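Local coordinates for uncharacterized protein (Legionella longbeachae NSW150, PDB 4JZA), which probably hydrolyses phosphoinositides as a Legionella lipid phosphatase, removing phosphate from phosphatidylinositol 3-phosphate, at residues T520-A525 with P578-L583; K482-L487 with D506-V511; L534-I539 with G544-S549; A349-H354 with V402-K407; L338-R343 with S552-K557. One frame throughout, in Å; residues are numbered along the deposited sequence.

Overall arrangement
Interaction 5 carries most of a CX5R sequence signature, consistent with the phosphate-binding loop of cysteine-based phosphatases, and the other contacts can be placed relative to it. Interaction 3 holds strand 545-549, which feeds this loop, and its centre is about 19 Å from that of interaction 5; Gln536 and Gly548 there pack on Lys557. Interaction 4, its centre about 14 Å from that of interaction 5, reaches it through Asn350 N to Leu338 O and reaches interaction 3 through His545 NE2 to Val402 O. Farther out, interaction 2 joins interaction 3 by Tyr508 OH and Glu535 OE2. Interaction 1 touches interaction 2 through Phe580 on Val511, and its centre is about 29 Å from that of interaction 5.

Interaction 1 (T520-A525 with P578-L583); sequences TIFDYA and PVFDEL
Asp523 turns two oxygens to different tasks: OD1 takes the backbone N of Gly526, while its carbonyl O rests at the edge of the Phe580 ring, near the ring plane. The first of these makes Asp523 the N-cap of helix 524-542, and the contact therefore joins the start of that helix to the 578-583 loop between helices 556-574 and 587-602. The second is no hydrogen bond: Asp523 O lies 3.7 Å from Phe580 CZ and equally far from CE1, so it meets the rim of C-H groups between these two carbons. The carboxylate of Asp523 stays near the same rim, with OD2 4.1 Å from Phe580 CE1.

The other half of the contact is an offset edge-to-face pair. Ring centroids of Phe522 and Phe580 are 5.9 Å apart and the planes meet at 81°, with the edge of Phe580 directed at the face of Phe522. With CG anti to the backbone N, chi1 -179° carries the Phe580 ring out from its loop to the Asp523 carbonyl and the Phe522 ring. Val511 of helix 501-513 packs on Phe580 as well. Phe522 in turn presents an edge to Tyr524, its CD2 standing over the centre of that ring's face. Across the contact itself the nearest apolar approach is Phe522 CZ to Phe580 CE2, at 4.0 Å.

Interaction 2 (K482-L487 with D506-V511); sequences KDSQSL and DQYQSV
The phenol ring of Tyr508 is met obliquely, near its hydroxyl end, by Ser484. Ser484 OG donates to Tyr508 OH over 3.0 Å, and its CB stands 3.5 Å from that same oxygen. Leu487 CD1 only comes near, 4.3 Å from Tyr508 OH. The ring bridges two helices whose nearest CA atoms, those of Ser484 and Gln509, are 8.8 Å apart; with CG anti to the backbone N (chi1 -177°), Tyr508 carries its hydroxyl across to the other helix. There this buried hydroxyl has two hydrogen-bond partners, Ser484 OG and Glu535 OE2. Helices 482-492 and 501-513 thus meet over helix 524-542, which supplies Glu535 to the hydroxyl and Leu531 and Leu534 to the Tyr508 side chain, while a weak hydrogen bond from Asn464 ND2 to Asp483 O links helix 482-492 to strand 462-465 at the end of the mixed sheet.

Interaction 3 (L534-I539 with G544-S549); sequences LEQLII and GHSYGS
Gln536 and Ser546 face each other by their polar ends, while one turn farther along the helix the Ile539 side chain lies over the backbone of Gly544 and His545. The Gln536 chain bends at its second torsion (chi2 -80°), which swings the amide off the helix toward the strand. Its OE1 accepts from Ser546 OG; the modelled 2.5 Å is too short to be taken literally at this resolution. NE2 of the same amide is bound to Gln415 OE1 on strand 412-416, so both ends of the group have partners and its rotation is probably fixed.

Ile539 works by its CG2 branch, anti to the backbone N. This methyl is 3.5 Å from Gly544 C and 3.6 Å from His545 O, lying against main chain where Gly544 has no side chain. Gly544 N also donates to Ile539 O over 2.9 Å, with an N-H...O angle of 149°, back over the last helical turn as the chain leaves for the strand. His545 and Tyr547 send their CB atoms away from the helix, to the other face of the sheet, where His545 NE2 reaches Val402 O. The axes of 534-539 and 545-549 run at 155°, 8.3 Å apart at closest approach: a helix packed nearly antiparallel on the strand that follows it, the alpha-beta unit of an alpha/beta fold, whose strand runs parallel to 365-374 and 412-416.

Interaction 4 (A349-H354 with V402-K407); sequences ANYAAH and VMEYSK
Tyr351 is firmly held at its hydroxyl and along one ring border, and much more loosely where it approaches Tyr405. The firm part is polar: Tyr351 OH donates to Glu404 OE2 over 2.9 Å, reaching the anti side of the carboxylate, 17° out of its plane. OE2 also sits at the edge of the phenol ring, and ring and carboxylate planes are only 29° apart. Glu404 OE1 has its own salt bridge, to Lys401 NZ, so both carboxylate oxygens have partners. A water adds a second link, donating to Tyr351 OH (3.1 Å) and to Val402 O, and accepting from Tyr405 N at 3.0 Å. Apolar packing completes this side, with Val402 CG2 3.8 Å from Tyr351 CE1, approaching obliquely.

Toward solvent the contact thins. Tyr405 is exposed, and its CD2 comes to 4.1 Å from Tyr351 OH, edge first, as mere proximity; its ring instead meets Tyr373 on strand 365-374. Within the loop, Ser406 N donates to the O of Met403, a selenomethionine, over 3.0 Å. That bond closes a type I beta turn following helix 388-402, so the contact ties the entrance of strand 352-359 to the helix-to-strand connection before 412-416 in the mixed sheet.

Interaction 5 (L338-R343 with S552-K557); sequences LSSRHR and SGKDRK
Ser340 touches Ser552 and Lys554 across a join between a type I beta turn, Ser339 to His342, and a loop ending in Arg556 whose sequence fits the CX5R signature, consistent with the P-loop of cysteine-based phosphatases. The direct contacts are van der Waals. Ser340 CB lies 3.5 Å from Ser552 O, and its hydroxyl, set between the backbone N and the carbonyl carbon (chi1 81°), rests alongside the lysine chain, with OG 3.5 Å from Lys554 CE. Hydrogen bonds shape each side separately. Both segments contain an ST turn: Ser339 OG accepts from Arg341 N, and Ser552 OG accepts from Lys554 N over 3.1 Å in a nearly straight bond. Ser552 O is itself bound by Ser376 OG, and Gly553 O by Arg374. Charge pairing comes last. The Lys554 chain bends at its final torsion (chi4 84°), and NZ forms a salt bridge with Asp555 OD2, at 3.3 Å, on the syn side of the carboxylate and 19° out of its plane.

Interaction 1 (T520-A525 with P578-L583)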
# COMPACT_ATOMS: atom_id res chain seq x y z
N THR A 520 19.46 24.69 -28.27
CA THR A 520 18.74 25.32 -27.15
C THR A 520 17.58 24.41 -26.68
O THR A 520 17.33 24.25 -25.49
CB THR A 520 18.21 26.70 -27.58
OG1 THR A 520 17.72 26.59 -28.93
CG2 THR A 520 19.33 27.75 -27.57
N ILE A 521 16.89 23.80 -27.65
CA ILE A 521 15.81 22.83 -27.41
C ILE A 521 16.28 21.39 -27.68
O ILE A 521 16.85 21.10 -28.73
CB ILE A 521 14.52 23.09 -28.25
CG1 ILE A 521 14.80 23.81 -29.60
CG2 ILE A 521 13.51 23.90 -27.43
CD1 ILE A 521 15.56 23.00 -30.63
N PHE A 522 16.02 20.49 -26.74
CA PHE A 522 16.50 19.11 -26.83
C PHE A 522 15.58 18.13 -26.11
O PHE A 522 15.14 18.41 -25.01
CB PHE A 522 17.89 19.05 -26.22
CG PHE A 522 18.58 17.73 -26.41
CD1 PHE A 522 19.13 17.39 -27.66
CD2 PHE A 522 18.70 16.84 -25.35
CE1 PHE A 522 19.77 16.18 -27.84
CE2 PHE A 522 19.36 15.64 -25.52
CZ PHE A 522 19.89 15.31 -26.77
N ASP A 523 15.29 16.99 -26.70
CA ASP A 523 14.27 16.06 -26.16
C ASP A 523 14.89 15.06 -25.19
O ASP A 523 15.08 13.93 -25.52
CB ASP A 523 13.56 15.34 -27.33
CG ASP A 523 12.52 14.32 -26.88
OD1 ASP A 523 12.01 14.40 -25.72
OD2 ASP A 523 12.20 13.42 -27.72
N TYR A 524 15.19 15.50 -23.97
CA TYR A 524 15.88 14.66 -22.99
C TYR A 524 15.03 13.47 -22.58
O TYR A 524 15.57 12.42 -22.27
CB TYR A 524 16.21 15.44 -21.72
CG TYR A 524 17.36 16.38 -21.82
CD1 TYR A 524 18.67 15.92 -21.76
CD2 TYR A 524 17.16 17.73 -21.97
CE1 TYR A 524 19.74 16.77 -21.87
CE2 TYR A 524 18.21 18.59 -22.09
CZ TYR A 524 19.50 18.11 -22.02
OH TYR A 524 20.53 19.00 -22.15
N ALA A 525 13.72 13.65 -22.53
CA ALA A 525 12.82 12.57 -22.20
C ALA A 525 12.96 11.48 -23.25
O ALA A 525 13.11 10.31 -22.93
CB ALA A 525 11.37 13.06 -22.11
N PRO A 578 13.43 2.60 -35.76
CA PRO A 578 13.31 4.04 -35.76
C PRO A 578 14.47 4.59 -34.96
O PRO A 578 15.08 3.85 -34.20
CB PRO A 578 12.00 4.28 -35.04
CG PRO A 578 11.93 3.19 -34.03
CD PRO A 578 12.57 2.00 -34.69
N VAL A 579 14.77 5.88 -35.08
CA VAL A 579 15.96 6.45 -34.42
C VAL A 579 15.67 7.74 -33.73
O VAL A 579 14.75 8.47 -34.09
CB VAL A 579 17.15 6.66 -35.41
CG1 VAL A 579 17.63 5.30 -35.96
CG2 VAL A 579 16.77 7.62 -36.54
N PHE A 580 16.45 7.98 -32.68
CA PHE A 580 16.29 9.19 -31.91
C PHE A 580 16.36 10.48 -32.72
O PHE A 580 15.56 11.38 -32.53
CB PHE A 580 17.37 9.26 -30.83
CG PHE A 580 17.27 10.48 -29.94
CD1 PHE A 580 16.03 10.85 -29.37
CD2 PHE A 580 18.40 11.27 -29.71
CE1 PHE A 580 15.95 11.97 -28.59
CE2 PHE A 580 18.32 12.38 -28.92
CZ PHE A 580 17.10 12.74 -28.36
N ASP A 581 17.33 10.55 -33.61
CA ASP A 581 17.68 11.77 -34.28
C ASP A 581 16.84 11.92 -35.54
O ASP A 581 17.23 11.50 -36.61
CB ASP A 581 19.18 11.72 -34.60
CG ASP A 581 19.66 12.92 -35.42
OD1 ASP A 581 19.30 14.07 -35.12
OD2 ASP A 581 20.42 12.67 -36.37
N GLU A 582 15.68 12.53 -35.40
CA GLU A 582 14.70 12.55 -36.46
C GLU A 582 13.98 13.89 -36.26
O GLU A 582 13.85 14.33 -35.13
CB GLU A 582 13.81 11.30 -36.29
CG GLU A 582 13.11 10.77 -37.53
CD GLU A 582 14.05 10.12 -38.54
OE1 GLU A 582 13.59 9.31 -39.36
OE2 GLU A 582 15.24 10.42 -38.56
N LEU A 583 13.59 14.60 -37.32
CA LEU A 583 12.85 15.85 -37.08
C LEU A 583 11.39 15.44 -36.91
O LEU A 583 10.98 14.46 -37.49
CB LEU A 583 13.02 16.88 -38.20
CG LEU A 583 14.42 17.14 -38.78
CD1 LEU A 583 14.37 18.45 -39.57
CD2 LEU A 583 15.54 17.13 -37.73

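Interaction 2 (K482-L487 with D506-V511)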
# COMPACT_ATOMS: atom_id res chain seq x y z
N LYS A 482 29.32 5.46 -16.67
CA LYS A 482 30.15 4.27 -16.53
C LYS A 482 29.47 2.98 -16.93
O LYS A 482 30.06 2.14 -17.60
CB LYS A 482 30.64 4.16 -15.10
CG LYS A 482 32.12 4.42 -14.92
CD LYS A 482 32.50 4.59 -13.46
CE LYS A 482 31.82 3.56 -12.57
NZ LYS A 482 32.74 2.47 -12.16
N ASP A 483 28.22 2.81 -16.51
CA ASP A 483 27.50 1.58 -16.78
C ASP A 483 27.11 1.42 -18.23
O ASP A 483 26.91 0.29 -18.69
CB ASP A 483 26.25 1.51 -15.95
CG ASP A 483 26.54 1.38 -14.48
OD1 ASP A 483 27.17 0.37 -14.05
OD2 ASP A 483 26.11 2.28 -13.77
N SER A 484 26.98 2.54 -18.93
CA SER A 484 26.84 2.53 -20.38
C SER A 484 28.13 2.03 -21.06
O SER A 484 28.08 1.16 -21.95
CB SER A 484 26.46 3.91 -20.88
OG SER A 484 25.17 4.24 -20.41
N GLN A 485 29.28 2.53 -20.62
CA GLN A 485 30.54 1.99 -21.13
C GLN A 485 30.64 0.49 -20.91
O GLN A 485 30.97 -0.21 -21.86
CB GLN A 485 31.78 2.70 -20.56
CG GLN A 485 31.80 4.23 -20.66
CD GLN A 485 31.40 4.78 -22.03
OE1 GLN A 485 31.61 4.13 -23.05
NE2 GLN A 485 30.85 5.99 -22.05
N SER A 486 30.36 -0.02 -19.71
CA SER A 486 30.53 -1.46 -19.51
C SER A 486 29.58 -2.17 -20.43
O SER A 486 29.93 -3.23 -20.95
CB SER A 486 30.24 -2.00 -18.11
OG SER A 486 30.28 -1.02 -17.12
N LEU A 487 28.38 -1.60 -20.63
CA LEU A 487 27.44 -2.26 -21.51
C LEU A 487 27.98 -2.27 -22.96
O LEU A 487 27.99 -3.34 -23.59
CB LEU A 487 26.05 -1.67 -21.43
CG LEU A 487 24.91 -2.62 -21.85
CD1 LEU A 487 23.57 -1.93 -21.84
CD2 LEU A 487 25.08 -3.17 -23.24
N ASP A 506 25.73 1.03 -32.64
CA ASP A 506 26.05 2.33 -33.23
C ASP A 506 25.05 3.36 -32.72
O ASP A 506 25.41 4.44 -32.23
CB ASP A 506 26.01 2.28 -34.77
CG ASP A 506 27.12 1.41 -35.37
OD1 ASP A 506 28.21 1.32 -34.76
OD2 ASP A 506 26.90 0.78 -36.44
N GLN A 507 23.77 3.02 -32.85
CA GLN A 507 22.68 3.87 -32.37
C GLN A 507 22.81 4.23 -30.89
O GLN A 507 22.67 5.38 -30.53
CB GLN A 507 21.34 3.19 -32.65
CG GLN A 507 20.79 3.54 -33.99
CD GLN A 507 20.81 5.07 -34.20
OE1 GLN A 507 21.22 5.54 -35.25
NE2 GLN A 507 20.39 5.84 -33.19
N TYR A 508 23.07 3.24 -30.04
CA TYR A 508 23.19 3.48 -28.61
C TYR A 508 24.34 4.43 -28.30
O TYR A 508 24.21 5.28 -27.44
CB TYR A 508 23.40 2.15 -27.88
CG TYR A 508 23.48 2.23 -26.35
CD1 TYR A 508 22.37 2.52 -25.60
CD2 TYR A 508 24.66 1.98 -25.68
CE1 TYR A 508 22.43 2.59 -24.22
CE2 TYR A 508 24.73 2.03 -24.31
CZ TYR A 508 23.60 2.33 -23.57
OH TYR A 508 23.65 2.37 -22.19
N GLN A 509 25.49 4.24 -28.97
CA GLN A 509 26.62 5.15 -28.82
C GLN A 509 26.18 6.56 -29.18
O GLN A 509 26.49 7.52 -28.49
CB GLN A 509 27.71 4.71 -29.76
CG GLN A 509 28.97 5.55 -29.73
CD GLN A 509 30.03 4.89 -28.89
OE1 GLN A 509 30.58 3.82 -29.27
NE2 GLN A 509 30.33 5.49 -27.72
N SER A 510 25.46 6.66 -30.30
CA SER A 510 25.04 7.97 -30.84
C SER A 510 24.07 8.74 -29.94
O SER A 510 24.19 9.93 -29.70
CB SER A 510 24.39 7.75 -32.20
OG SER A 510 23.90 8.98 -32.71
N VAL A 511 23.06 8.05 -29.45
CA VAL A 511 22.11 8.64 -28.54
C VAL A 511 22.79 9.05 -27.23
O VAL A 511 22.62 10.14 -26.74
CB VAL A 511 20.94 7.66 -28.33
CG1 VAL A 511 20.00 8.20 -27.29
CG2 VAL A 511 20.19 7.45 -29.64

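Interaction 3 (L534-I539 with G544-S549)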
# COMPACT_ATOMS: atom_id res chain seq x y z
N LEU A 534 17.13 0.77 -26.17
CA LEU A 534 18.27 0.18 -26.93
C LEU A 534 19.01 -0.86 -26.06
O LEU A 534 19.23 -1.95 -26.51
CB LEU A 534 19.22 1.25 -27.48
CG LEU A 534 18.61 2.06 -28.64
CD1 LEU A 534 19.44 3.28 -28.91
CD2 LEU A 534 18.43 1.26 -29.92
N GLU A 535 19.28 -0.53 -24.80
CA GLU A 535 19.81 -1.48 -23.86
C GLU A 535 19.00 -2.76 -23.86
O GLU A 535 19.59 -3.83 -23.84
CB GLU A 535 19.80 -0.91 -22.46
CG GLU A 535 20.78 0.22 -22.30
CD GLU A 535 20.72 0.92 -20.94
OE1 GLU A 535 19.94 0.51 -20.01
OE2 GLU A 535 21.47 1.90 -20.81
N GLN A 536 17.67 -2.66 -23.89
CA GLN A 536 16.84 -3.87 -23.84
C GLN A 536 16.94 -4.58 -25.14
O GLN A 536 16.93 -5.80 -25.18
CB GLN A 536 15.37 -3.60 -23.59
CG GLN A 536 15.07 -2.99 -22.25
CD GLN A 536 15.04 -3.97 -21.15
OE1 GLN A 536 15.11 -5.18 -21.39
NE2 GLN A 536 14.93 -3.48 -19.91
N LEU A 537 16.99 -3.83 -26.23
CA LEU A 537 17.04 -4.45 -27.55
C LEU A 537 18.40 -5.14 -27.74
O LEU A 537 18.48 -6.22 -28.31
CB LEU A 537 16.78 -3.43 -28.63
CG LEU A 537 15.30 -3.01 -28.77
CD1 LEU A 537 15.24 -1.82 -29.71
CD2 LEU A 537 14.30 -4.08 -29.23
N ILE A 538 19.45 -4.54 -27.21
CA ILE A 538 20.75 -5.16 -27.24
C ILE A 538 20.73 -6.49 -26.52
O ILE A 538 21.09 -7.51 -27.10
CB ILE A 538 21.82 -4.21 -26.67
CG1 ILE A 538 22.08 -3.08 -27.67
CG2 ILE A 538 23.14 -4.93 -26.42
CD1 ILE A 538 22.67 -1.82 -27.05
N ILE A 539 20.31 -6.49 -25.26
CA ILE A 539 20.21 -7.73 -24.50
C ILE A 539 19.35 -8.74 -25.23
O ILE A 539 19.71 -9.92 -25.33
CB ILE A 539 19.65 -7.48 -23.08
CG1 ILE A 539 20.64 -6.63 -22.26
CG2 ILE A 539 19.44 -8.77 -22.31
CD1 ILE A 539 22.05 -7.18 -22.14
N GLY A 544 20.21 -12.44 -24.04
CA GLY A 544 20.36 -12.38 -22.58
C GLY A 544 19.00 -12.24 -21.88
O GLY A 544 17.92 -12.23 -22.53
N HIS A 545 19.07 -12.14 -20.56
CA HIS A 545 17.89 -12.02 -19.72
C HIS A 545 17.52 -10.55 -19.52
O HIS A 545 18.33 -9.77 -19.01
CB HIS A 545 18.17 -12.66 -18.38
CG HIS A 545 17.02 -12.60 -17.42
ND1 HIS A 545 15.79 -13.11 -17.68
CD2 HIS A 545 16.93 -12.08 -16.19
CE1 HIS A 545 14.99 -12.92 -16.65
NE2 HIS A 545 15.67 -12.31 -15.72
N SER A 546 16.31 -10.20 -19.91
CA SER A 546 15.78 -8.82 -19.83
C SER A 546 14.97 -8.58 -18.57
O SER A 546 13.92 -9.14 -18.40
CB SER A 546 14.91 -8.53 -21.05
OG SER A 546 14.16 -7.38 -20.84
N TYR A 547 15.51 -7.80 -17.65
CA TYR A 547 14.81 -7.43 -16.43
C TYR A 547 14.97 -5.94 -16.18
O TYR A 547 16.05 -5.35 -16.43
CB TYR A 547 15.28 -8.22 -15.18
CG TYR A 547 14.69 -7.66 -13.89
CD1 TYR A 547 13.34 -7.89 -13.53
CD2 TYR A 547 15.43 -6.81 -13.09
CE1 TYR A 547 12.78 -7.35 -12.36
CE2 TYR A 547 14.90 -6.26 -11.95
CZ TYR A 547 13.55 -6.52 -11.58
OH TYR A 547 13.03 -5.91 -10.46
N GLY A 548 13.91 -5.34 -15.63
CA GLY A 548 14.00 -3.96 -15.17
C GLY A 548 12.87 -3.58 -14.24
O GLY A 548 11.91 -4.33 -14.06
N SER A 549 13.04 -2.43 -13.59
CA SER A 549 12.02 -1.87 -12.75
C SER A 549 12.16 -0.37 -12.69
O SER A 549 13.22 0.18 -12.98
CB SER A 549 12.16 -2.41 -11.35
OG SER A 549 13.33 -1.88 -10.77

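Interaction 4 (A349-H354 with V402-K407)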
# COMPACT_ATOMS: atom_id res chain seq x y z
N ALA A 349 7.23 -7.79 -5.94
CA ALA A 349 5.91 -7.26 -6.14
C ALA A 349 5.75 -6.94 -7.56
O ALA A 349 6.73 -6.62 -8.25
CB ALA A 349 5.68 -6.02 -5.31
N ASN A 350 4.50 -7.01 -8.00
CA ASN A 350 4.12 -6.65 -9.35
C ASN A 350 5.02 -7.37 -10.33
O ASN A 350 5.45 -6.77 -11.31
CB ASN A 350 4.19 -5.12 -9.53
CG ASN A 350 3.45 -4.63 -10.76
OD1 ASN A 350 2.62 -5.35 -11.38
ND2 ASN A 350 3.72 -3.40 -11.13
N TYR A 351 5.27 -8.66 -10.07
CA TYR A 351 6.22 -9.45 -10.82
C TYR A 351 5.56 -10.13 -11.99
O TYR A 351 4.58 -10.84 -11.82
CB TYR A 351 6.86 -10.48 -9.91
CG TYR A 351 7.91 -11.42 -10.54
CD1 TYR A 351 8.98 -10.91 -11.30
CD2 TYR A 351 7.86 -12.80 -10.32
CE1 TYR A 351 9.96 -11.74 -11.82
CE2 TYR A 351 8.85 -13.64 -10.83
CZ TYR A 351 9.90 -13.12 -11.58
OH TYR A 351 10.84 -13.99 -12.13
N ALA A 352 6.09 -9.93 -13.19
CA ALA A 352 5.40 -10.38 -14.39
C ALA A 352 6.37 -10.45 -15.51
O ALA A 352 7.48 -9.87 -15.41
CB ALA A 352 4.27 -9.44 -14.76
N ALA A 353 5.95 -11.14 -16.57
CA ALA A 353 6.73 -11.18 -17.79
C ALA A 353 5.94 -10.59 -18.92
O ALA A 353 4.83 -11.04 -19.20
CB ALA A 353 7.11 -12.61 -18.12
N HIS A 354 6.55 -9.61 -19.59
CA HIS A 354 5.92 -8.85 -20.67
C HIS A 354 6.47 -9.36 -21.96
O HIS A 354 7.68 -9.48 -22.11
CB HIS A 354 6.20 -7.31 -20.58
CG HIS A 354 5.51 -6.53 -21.65
ND1 HIS A 354 6.16 -6.09 -22.78
CD2 HIS A 354 4.21 -6.19 -21.80
CE1 HIS A 354 5.28 -5.51 -23.58
NE2 HIS A 354 4.09 -5.55 -23.01
N VAL A 402 14.15 -12.67 -9.31
CA VAL A 402 13.96 -11.88 -10.50
C VAL A 402 14.98 -12.31 -11.60
O VAL A 402 14.78 -12.10 -12.82
CB VAL A 402 13.98 -10.36 -10.03
CG1 VAL A 402 14.89 -9.46 -10.80
CG2 VAL A 402 12.56 -9.81 -9.92
N MSE A 403 16.04 -12.98 -11.17
CA MSE A 403 16.99 -13.59 -12.08
C MSE A 403 16.64 -15.04 -12.35
O MSE A 403 17.37 -15.74 -13.06
CB MSE A 403 18.37 -13.49 -11.45
CG MSE A 403 18.79 -12.04 -11.27
SE MSE A 403 19.21 -11.25 -13.01
CE MSE A 403 18.39 -9.49 -12.87
N GLU A 404 15.52 -15.53 -11.84
CA GLU A 404 15.26 -16.96 -11.92
C GLU A 404 15.27 -17.48 -13.37
O GLU A 404 15.65 -18.59 -13.57
CB GLU A 404 14.00 -17.40 -11.14
CG GLU A 404 12.64 -17.10 -11.81
CD GLU A 404 11.42 -17.34 -10.89
OE1 GLU A 404 11.45 -18.31 -10.11
OE2 GLU A 404 10.42 -16.57 -10.97
N TYR A 405 14.87 -16.69 -14.38
CA TYR A 405 14.76 -17.21 -15.76
C TYR A 405 15.96 -16.89 -16.60
O TYR A 405 16.06 -17.29 -17.77
CB TYR A 405 13.50 -16.72 -16.45
CG TYR A 405 12.28 -17.45 -15.99
CD1 TYR A 405 11.97 -18.72 -16.47
CD2 TYR A 405 11.41 -16.86 -15.05
CE1 TYR A 405 10.82 -19.41 -16.04
CE2 TYR A 405 10.25 -17.53 -14.61
CZ TYR A 405 9.97 -18.80 -15.12
OH TYR A 405 8.86 -19.46 -14.69
N SER A 406 16.92 -16.23 -15.99
CA SER A 406 18.24 -16.15 -16.58
C SER A 406 18.94 -17.50 -16.42
O SER A 406 18.46 -18.38 -15.69
CB SER A 406 19.05 -15.08 -15.85
OG SER A 406 19.37 -15.47 -14.54
N LYS A 407 20.06 -17.66 -17.14
CA LYS A 407 21.01 -18.75 -16.90
C LYS A 407 22.30 -18.06 -16.45
O LYS A 407 22.59 -16.94 -16.87
CB LYS A 407 21.23 -19.64 -18.12
CG LYS A 407 19.98 -20.21 -18.80
CD LYS A 407 19.07 -19.09 -19.35
CE LYS A 407 18.35 -19.42 -20.65
NZ LYS A 407 17.13 -20.23 -20.42
O HOH W 1 13.33 -14.13 -14.02

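Interaction 5 (L338-R343 with S552-K557)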
# COMPACT_ATOMS: atom_id res chain seq x y z
N LEU A 338 1.82 -10.04 -5.30
CA LEU A 338 1.88 -8.93 -4.35
C LEU A 338 1.68 -7.62 -5.11
O LEU A 338 2.38 -7.34 -6.05
CB LEU A 338 3.25 -8.91 -3.64
CG LEU A 338 3.30 -9.72 -2.37
CD1 LEU A 338 3.35 -11.18 -2.65
CD2 LEU A 338 4.50 -9.32 -1.53
N SER A 339 0.75 -6.81 -4.66
CA SER A 339 0.62 -5.45 -5.12
C SER A 339 1.94 -4.67 -5.00
O SER A 339 2.71 -4.84 -4.06
CB SER A 339 -0.43 -4.77 -4.25
OG SER A 339 -0.33 -3.33 -4.30
N SER A 340 2.15 -3.76 -5.95
CA SER A 340 3.27 -2.86 -5.98
C SER A 340 3.46 -2.07 -4.67
O SER A 340 4.57 -1.62 -4.35
CB SER A 340 3.11 -1.88 -7.17
OG SER A 340 2.21 -0.81 -6.87
N ARG A 341 2.40 -1.84 -3.91
CA ARG A 341 2.57 -1.02 -2.68
C ARG A 341 3.03 -1.87 -1.51
O ARG A 341 3.32 -1.35 -0.44
CB ARG A 341 1.26 -0.42 -2.26
CG ARG A 341 0.68 0.61 -3.19
CD ARG A 341 -0.77 0.84 -2.75
NE ARG A 341 -1.69 -0.18 -3.22
CZ ARG A 341 -2.88 -0.41 -2.73
NH1 ARG A 341 -3.35 0.30 -1.71
NH2 ARG A 341 -3.61 -1.36 -3.25
N HIS A 342 3.06 -3.17 -1.73
CA HIS A 342 3.13 -4.12 -0.67
C HIS A 342 4.57 -4.59 -0.58
O HIS A 342 4.90 -5.68 -1.01
CB HIS A 342 2.19 -5.29 -0.96
CG HIS A 342 2.04 -6.21 0.21
ND1 HIS A 342 0.96 -6.99 0.41
CD2 HIS A 342 2.86 -6.47 1.23
CE1 HIS A 342 1.09 -7.65 1.55
NE2 HIS A 342 2.26 -7.38 2.04
N ARG A 343 5.40 -3.78 0.07
CA ARG A 343 6.84 -4.09 0.13
C ARG A 343 7.38 -4.47 1.50
O ARG A 343 8.57 -4.23 1.79
CB ARG A 343 7.57 -2.91 -0.50
CG ARG A 343 6.89 -2.49 -1.79
CD ARG A 343 7.07 -3.58 -2.84
NE ARG A 343 8.38 -3.38 -3.41
CZ ARG A 343 9.40 -4.16 -3.22
NH1 ARG A 343 9.25 -5.26 -2.55
NH2 ARG A 343 10.55 -3.85 -3.74
N SER A 552 7.99 1.39 -8.53
CA SER A 552 6.81 0.56 -8.35
C SER A 552 6.65 -0.50 -9.44
O SER A 552 5.86 -1.42 -9.28
CB SER A 552 5.59 1.43 -8.45
OG SER A 552 5.47 1.93 -9.78
N GLY A 553 7.31 -0.31 -10.57
CA GLY A 553 7.20 -1.23 -11.67
C GLY A 553 5.97 -1.02 -12.53
O GLY A 553 5.73 -1.79 -13.44
N LYS A 554 5.17 -0.01 -12.23
CA LYS A 554 3.99 0.24 -13.04
C LYS A 554 4.03 1.52 -13.84
O LYS A 554 3.14 1.77 -14.64
CB LYS A 554 2.73 0.21 -12.19
CG LYS A 554 2.91 0.72 -10.78
CD LYS A 554 1.57 0.87 -10.09
CE LYS A 554 1.62 1.89 -8.98
NZ LYS A 554 1.43 3.27 -9.49
N ASP A 555 5.05 2.34 -13.65
CA ASP A 555 5.03 3.67 -14.24
C ASP A 555 6.08 3.93 -15.30
O ASP A 555 5.79 3.83 -16.48
CB ASP A 555 5.04 4.72 -13.14
CG ASP A 555 3.83 4.61 -12.25
OD1 ASP A 555 2.71 4.54 -12.77
OD2 ASP A 555 3.99 4.58 -11.02
N ARG A 556 7.29 4.25 -14.90
CA ARG A 556 8.35 4.48 -15.86
C ARG A 556 8.59 3.20 -16.64
O ARG A 556 8.85 3.23 -17.84
CB ARG A 556 9.61 4.97 -15.18
CG ARG A 556 9.60 6.47 -14.97
CD ARG A 556 10.94 6.99 -14.49
NE ARG A 556 11.91 7.00 -15.56
CZ ARG A 556 13.18 7.34 -15.41
NH1 ARG A 556 13.63 7.71 -14.23
NH2 ARG A 556 14.00 7.32 -16.44
N LYS A 557 8.51 2.08 -15.95
CA LYS A 557 8.69 0.78 -16.55
C LYS A 557 7.64 0.49 -17.61
O LYS A 557 7.93 -0.10 -18.63
CB LYS A 557 8.65 -0.30 -15.47
CG LYS A 557 8.98 -1.68 -15.97
CD LYS A 557 10.36 -1.73 -16.57
CE LYS A 557 10.62 -3.07 -17.23
NZ LYS A 557 11.87 -3.05 -18.02